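Local coordinates for 450aa long hypothetical fmu protein (PDB 2YXL) that probably methylates carbon 5 of cytosines in RNA with S-adenosyl-L-methionine as donor, as an archaeal relative of the bacterial RsmB enzymes, at residues A[155-159]-A[160-164]; A[203-207]-A[208-212]. All coordinates share one frame; numbering follows the deposited sequence.

The two contacts illustrate a helix start and a helix end, in two different helices: contact 1 is where the chain enters helix 159-169, contact 2 is where it departs from helix 198-207. Their centres lie about 38 Å apart, on opposite sides of the centre of the chain, and they share no helix or strand. Contact 1 is partly buried and combines firm backbone bonds of a first helical turn with an isoleucine held against a tyrosine ring and an alanine. Contact 2 is a surface contact. A single weak backbone bond crosses it, and one buried leucine meets two valines among exposed acidic residues, so there the fit depends mainly on apolar side chains.

Contact 1. Residues A[155-159]-A[160-164]; sequences YLAPS and WLIER
Ile-162 reaches back from the first turn of helix 159-169 to Tyr-155 at the end of helix 147-155 and to Ala-157 in the loop that follows, and its two branches divide the work. With CG1 opposite the carbonyl carbon (chi1 -64°) and the chain then running on extended, CD1 arrives 3.4 Å from the carbonyl O of Ala-157. CG1 itself lies 3.9 Å from CB of Ala-157. The other branch, CG2, comes to 3.5 Å from CD1 of Tyr-155, approaching the phenol ring at its edge, near the ring plane. Outside the two segments, Tyr-155 also meets Phe-177 of helix 173-181, the two ring planes almost parallel.

A second apolar group forms around Pro-158. Trp-160 carries its CG between the backbone N and the carbonyl carbon (chi1 80°), which lays the indole alongside the proline, both pointing the same way, with CD1 of Trp-160 3.7 Å from CB of Pro-158. CB of Leu-161 sits over the centre of one indole face and also packs 3.8 Å from CG of Pro-158. Leu-356 and Glu-358, in loops elsewhere in the chain, also touch Trp-160.

Backbone bonds of the first helical turn accompany these side-chain contacts. Ile-162 N donates to Pro-158 O at 3.1 Å, almost straight at 173°, while the bond from Leu-161 N to the same oxygen is weak. Glu-163 N takes up Ser-159 O in the next step, at 3.0 Å, and Ser-159 N is itself bound by Glu-152 OE1. With Pro-158 as the N-cap, the residue before it, Ala-157, meets the fourth residue after it, Ile-162: this is the hydrophobic staple of a helix N-terminus, here closing the turn between helices 147-155 and 159-169.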
loop_
_atom_site.group_PDB
_atom_site.type_symbol
_atom_site.label_atom_id
_atom_site.label_comp_id
_atom_site.label_asym_id
_atom_site.label_seq_id
_atom_site.Cartn_x
_atom_site.Cartn_y
_atom_site.Cartn_z
ATOM N N TYR A 155 6.533 3.307 19.192
ATOM C CA TYR A 155 5.547 2.987 18.162
ATOM C C TYR A 155 6.111 3.080 16.747
ATOM O O TYR A 155 5.472 2.626 15.796
ATOM C CB TYR A 155 4.310 3.882 18.285
ATOM C CG TYR A 155 3.488 3.686 19.545
ATOM C CD1 TYR A 155 2.627 4.687 19.988
ATOM C CD2 TYR A 155 3.568 2.510 20.294
ATOM C CE1 TYR A 155 1.862 4.525 21.140
ATOM C CE2 TYR A 155 2.811 2.341 21.451
ATOM C CZ TYR A 155 1.960 3.353 21.865
ATOM O OH TYR A 155 1.205 3.202 23.005
ATOM N N LEU A 156 7.305 3.659 16.620
ATOM C CA LEU A 156 7.928 3.944 15.320
ATOM C C LEU A 156 6.984 4.774 14.443
ATOM O O LEU A 156 6.698 4.417 13.300
ATOM C CB LEU A 156 8.382 2.654 14.613
ATOM C CG LEU A 156 9.246 1.643 15.389
ATOM C CD1 LEU A 156 9.505 0.391 14.558
ATOM C CD2 LEU A 156 10.561 2.249 15.864
ATOM N N ALA A 157 6.501 5.880 15.001
ATOM C CA ALA A 157 5.492 6.718 14.352
ATOM C C ALA A 157 5.589 8.169 14.830
ATOM O O ALA A 157 6.022 8.415 15.957
ATOM C CB ALA A 157 4.094 6.162 14.625
ATOM N N PRO A 158 5.182 9.135 13.978
ATOM C CA PRO A 158 5.210 10.533 14.417
ATOM C C PRO A 158 4.149 10.806 15.478
ATOM O O PRO A 158 3.094 10.167 15.481
ATOM C CB PRO A 158 4.906 11.314 13.136
ATOM C CG PRO A 158 4.154 10.367 12.282
ATOM C CD PRO A 158 4.683 8.999 12.596
ATOM N N SER A 159 4.444 11.751 16.366
ATOM C CA SER A 159 3.596 12.063 17.519
ATOM C C SER A 159 2.149 12.412 17.159
ATOM O O SER A 159 1.222 12.019 17.871
ATOM C CB SER A 159 4.223 13.191 18.345
ATOM O OG SER A 159 3.635 13.261 19.633
ATOM N N TRP A 160 1.963 13.142 16.058
ATOM C CA TRP A 160 0.625 13.536 15.605
ATOM C C TRP A 160 -0.225 12.327 15.218
ATOM O O TRP A 160 -1.432 12.315 15.470
ATOM C CB TRP A 160 0.699 14.541 14.444
ATOM C CG TRP A 160 0.974 13.928 13.090
ATOM C CD1 TRP A 160 2.191 13.774 12.494
ATOM C CD2 TRP A 160 0.006 13.393 12.172
ATOM N NE1 TRP A 160 2.045 13.175 11.263
ATOM C CE2 TRP A 160 0.714 12.930 11.042
ATOM C CE3 TRP A 160 -1.392 13.259 12.199
ATOM C CZ2 TRP A 160 0.075 12.342 9.943
ATOM C CZ3 TRP A 160 -2.028 12.673 11.108
ATOM C CH2 TRP A 160 -1.293 12.223 9.995
ATOM N N LEU A 161 0.408 11.324 14.606
ATOM C CA LEU A 161 -0.278 10.105 14.194
ATOM C C LEU A 161 -0.652 9.278 15.417
ATOM O O LEU A 161 -1.789 8.820 15.534
ATOM C CB LEU A 161 0.593 9.271 13.249
ATOM C CG LEU A 161 -0.037 8.555 12.040
ATOM C CD1 LEU A 161 0.728 7.276 11.733
ATOM C CD2 LEU A 161 -1.531 8.252 12.194
ATOM N N ILE A 162 0.310 9.100 16.323
ATOM C CA ILE A 162 0.088 8.388 17.584
ATOM C C ILE A 162 -1.103 8.978 18.334
ATOM O O ILE A 162 -1.965 8.244 18.825
ATOM C CB ILE A 162 1.348 8.424 18.484
ATOM C CG1 ILE A 162 2.507 7.685 17.805
ATOM C CG2 ILE A 162 1.045 7.845 19.868
ATOM C CD1 ILE A 162 3.858 7.867 18.480
ATOM N N GLU A 163 -1.145 10.308 18.402
ATOM C CA GLU A 163 -2.235 11.028 19.047
ATOM C C GLU A 163 -3.561 10.773 18.327
ATOM O O GLU A 163 -4.572 10.466 18.962
ATOM C CB GLU A 163 -1.922 12.529 19.090
ATOM C CG GLU A 163 -2.585 13.284 20.243
ATOM C CD GLU A 163 -2.060 12.863 21.612
ATOM O OE1 GLU A 163 -2.884 12.715 22.542
ATOM O OE2 GLU A 163 -0.830 12.675 21.758
ATOM N N ARG A 164 -3.535 10.882 17.000
ATOM C CA ARG A 164 -4.722 10.694 16.166
ATOM C C ARG A 164 -5.274 9.266 16.239
ATOM O O ARG A 164 -6.489 9.073 16.235
ATOM C CB ARG A 164 -4.416 11.087 14.715
ATOM C CG ARG A 164 -5.633 11.373 13.843
ATOM C CD ARG A 164 -6.318 12.681 14.216
ATOM N NE ARG A 164 -7.336 13.056 13.237
ATOM C CZ ARG A 164 -7.148 13.931 12.251
ATOM N NH1 ARG A 164 -5.978 14.545 12.104
ATOM N NH2 ARG A 164 -8.139 14.201 11.412
#

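Contact 2. Residues A[203-207]-A[208-212]; sequences GELEE and DGVEV
Leu-205 is the buried side chain about which the chain folds back, and Val-210 and Val-212 receive it. At its root, CB lies 3.8 Å from CG2 of Val-212 and 4.3 Å from CB of Val-210, so both valines already meet the leucine there. CG, opposite the carbonyl carbon (chi1 -70°), carries the chain onward, and the branches then part: CD1 remains near Val-212, 4.1 Å from its CG2, whereas CD2 runs on the Val-210 side, 4.4 Å from CG1 of that residue. Leucine and Val-212 cross at about a right angle.

The same CG2 of Val-212 has a second neighbour, for CG of Glu-206 stands 4.0 Å away and lets an exposed acid cover the valine with its aliphatic part. Val-210 also turns its CB to the carbonyl O of Leu-205, where Asp-208 N makes a bond that is weak: 3.1 Å long, but bent to 121°. Little backbone bonding therefore ties the helix to the departing chain.

Beyond the turn, Leu-205 rests on Leu-222 and Ile-224, and Val-210 shares Ile-224 and Tyr-228 with it. Glu-211 pairs through its backbone with Lys-225, bringing the chain into edge strand 212-214 beside strand 221-225, while helix 198-207 packs over the antiparallel sheet as the helical part of a beta-alpha-beta crossover from strand 186-191, in keeping with a ferredoxin-like domain.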
loop_
_atom_site.group_PDB
_atom_site.type_symbol
_atom_site.label_atom_id
_atom_site.label_comp_id
_atom_site.label_asym_id
_atom_site.label_seq_id
_atom_site.Cartn_x
_atom_site.Cartn_y
_atom_site.Cartn_z
ATOM N N GLY A 203 -1.424 -25.577 -5.599
ATOM C CA GLY A 203 -0.517 -26.641 -6.036
ATOM C C GLY A 203 0.673 -26.144 -6.842
ATOM O O GLY A 203 1.802 -26.589 -6.626
ATOM N N GLU A 204 0.415 -25.220 -7.767
ATOM C CA GLU A 204 1.461 -24.625 -8.602
ATOM C C GLU A 204 2.437 -23.785 -7.771
ATOM O O GLU A 204 3.635 -23.750 -8.064
ATOM C CB GLU A 204 0.844 -23.775 -9.720
ATOM C CG GLU A 204 1.819 -23.380 -10.834
ATOM C CD GLU A 204 1.288 -22.268 -11.730
ATOM O OE1 GLU A 204 0.089 -22.297 -12.087
ATOM O OE2 GLU A 204 2.075 -21.366 -12.087
ATOM N N LEU A 205 1.918 -23.119 -6.740
ATOM C CA LEU A 205 2.746 -22.350 -5.810
ATOM C C LEU A 205 3.565 -23.261 -4.897
ATOM O O LEU A 205 4.749 -23.009 -4.658
ATOM C CB LEU A 205 1.889 -21.397 -4.971
ATOM C CG LEU A 205 1.247 -20.189 -5.662
ATOM C CD1 LEU A 205 0.175 -19.592 -4.769
ATOM C CD2 LEU A 205 2.289 -19.140 -6.036
ATOM N N GLU A 206 2.930 -24.320 -4.396
ATOM C CA GLU A 206 3.609 -25.307 -3.555
ATOM C C GLU A 206 4.544 -26.208 -4.368
ATOM O O GLU A 206 5.340 -26.957 -3.796
ATOM C CB GLU A 206 2.600 -26.136 -2.755
ATOM C CG GLU A 206 1.899 -25.346 -1.649
ATOM C CD GLU A 206 0.945 -26.185 -0.813
ATOM O OE1 GLU A 206 0.702 -25.811 0.355
ATOM O OE2 GLU A 206 0.434 -27.212 -1.313
ATOM N N GLU A 207 4.443 -26.126 -5.695
ATOM C CA GLU A 207 5.383 -26.796 -6.596
ATOM C C GLU A 207 6.739 -26.093 -6.522
ATOM O O GLU A 207 7.787 -26.731 -6.638
ATOM C CB GLU A 207 4.858 -26.793 -8.032
ATOM C CG GLU A 207 5.149 -28.071 -8.809
ATOM C CD GLU A 207 4.200 -29.209 -8.459
ATOM O OE1 GLU A 207 3.045 -28.931 -8.072
ATOM O OE2 GLU A 207 4.609 -30.384 -8.578
ATOM N N ASP A 208 6.700 -24.772 -6.337
ATOM C CA ASP A 208 7.868 -23.990 -5.940
ATOM C C ASP A 208 8.071 -24.134 -4.432
ATOM O O ASP A 208 7.381 -24.919 -3.777
ATOM C CB ASP A 208 7.669 -22.510 -6.288
ATOM C CG ASP A 208 7.966 -22.193 -7.742
ATOM O OD1 ASP A 208 7.282 -21.308 -8.298
ATOM O OD2 ASP A 208 8.883 -22.808 -8.329
ATOM N N GLY A 209 9.009 -23.373 -3.879
ATOM C CA GLY A 209 9.213 -23.346 -2.433
ATOM C C GLY A 209 8.393 -22.254 -1.773
ATOM O O GLY A 209 8.909 -21.498 -0.948
ATOM N N VAL A 210 7.112 -22.173 -2.132
ATOM C CA VAL A 210 6.240 -21.107 -1.643
ATOM C C VAL A 210 5.253 -21.624 -0.602
ATOM O O VAL A 210 4.443 -22.510 -0.879
ATOM C CB VAL A 210 5.484 -20.392 -2.799
ATOM C CG1 VAL A 210 4.637 -19.247 -2.266
ATOM C CG2 VAL A 210 6.461 -19.874 -3.847
ATOM N N GLU A 211 5.342 -21.058 0.598
ATOM C CA GLU A 211 4.433 -21.359 1.693
ATOM C C GLU A 211 3.129 -20.582 1.486
ATOM O O GLU A 211 3.145 -19.355 1.333
ATOM C CB GLU A 211 5.093 -20.977 3.017
ATOM C CG GLU A 211 4.386 -21.471 4.269
ATOM C CD GLU A 211 5.209 -21.244 5.534
ATOM O OE1 GLU A 211 4.672 -21.474 6.639
ATOM O OE2 GLU A 211 6.392 -20.842 5.430
ATOM N N VAL A 212 2.009 -21.306 1.475
ATOM C CA VAL A 212 0.701 -20.734 1.147
ATOM C C VAL A 212 -0.321 -20.965 2.265
ATOM O O VAL A 212 -0.450 -22.078 2.780
ATOM C CB VAL A 212 0.135 -21.324 -0.173
ATOM C CG1 VAL A 212 -1.044 -20.497 -0.677
ATOM C CG2 VAL A 212 1.219 -21.411 -1.246
#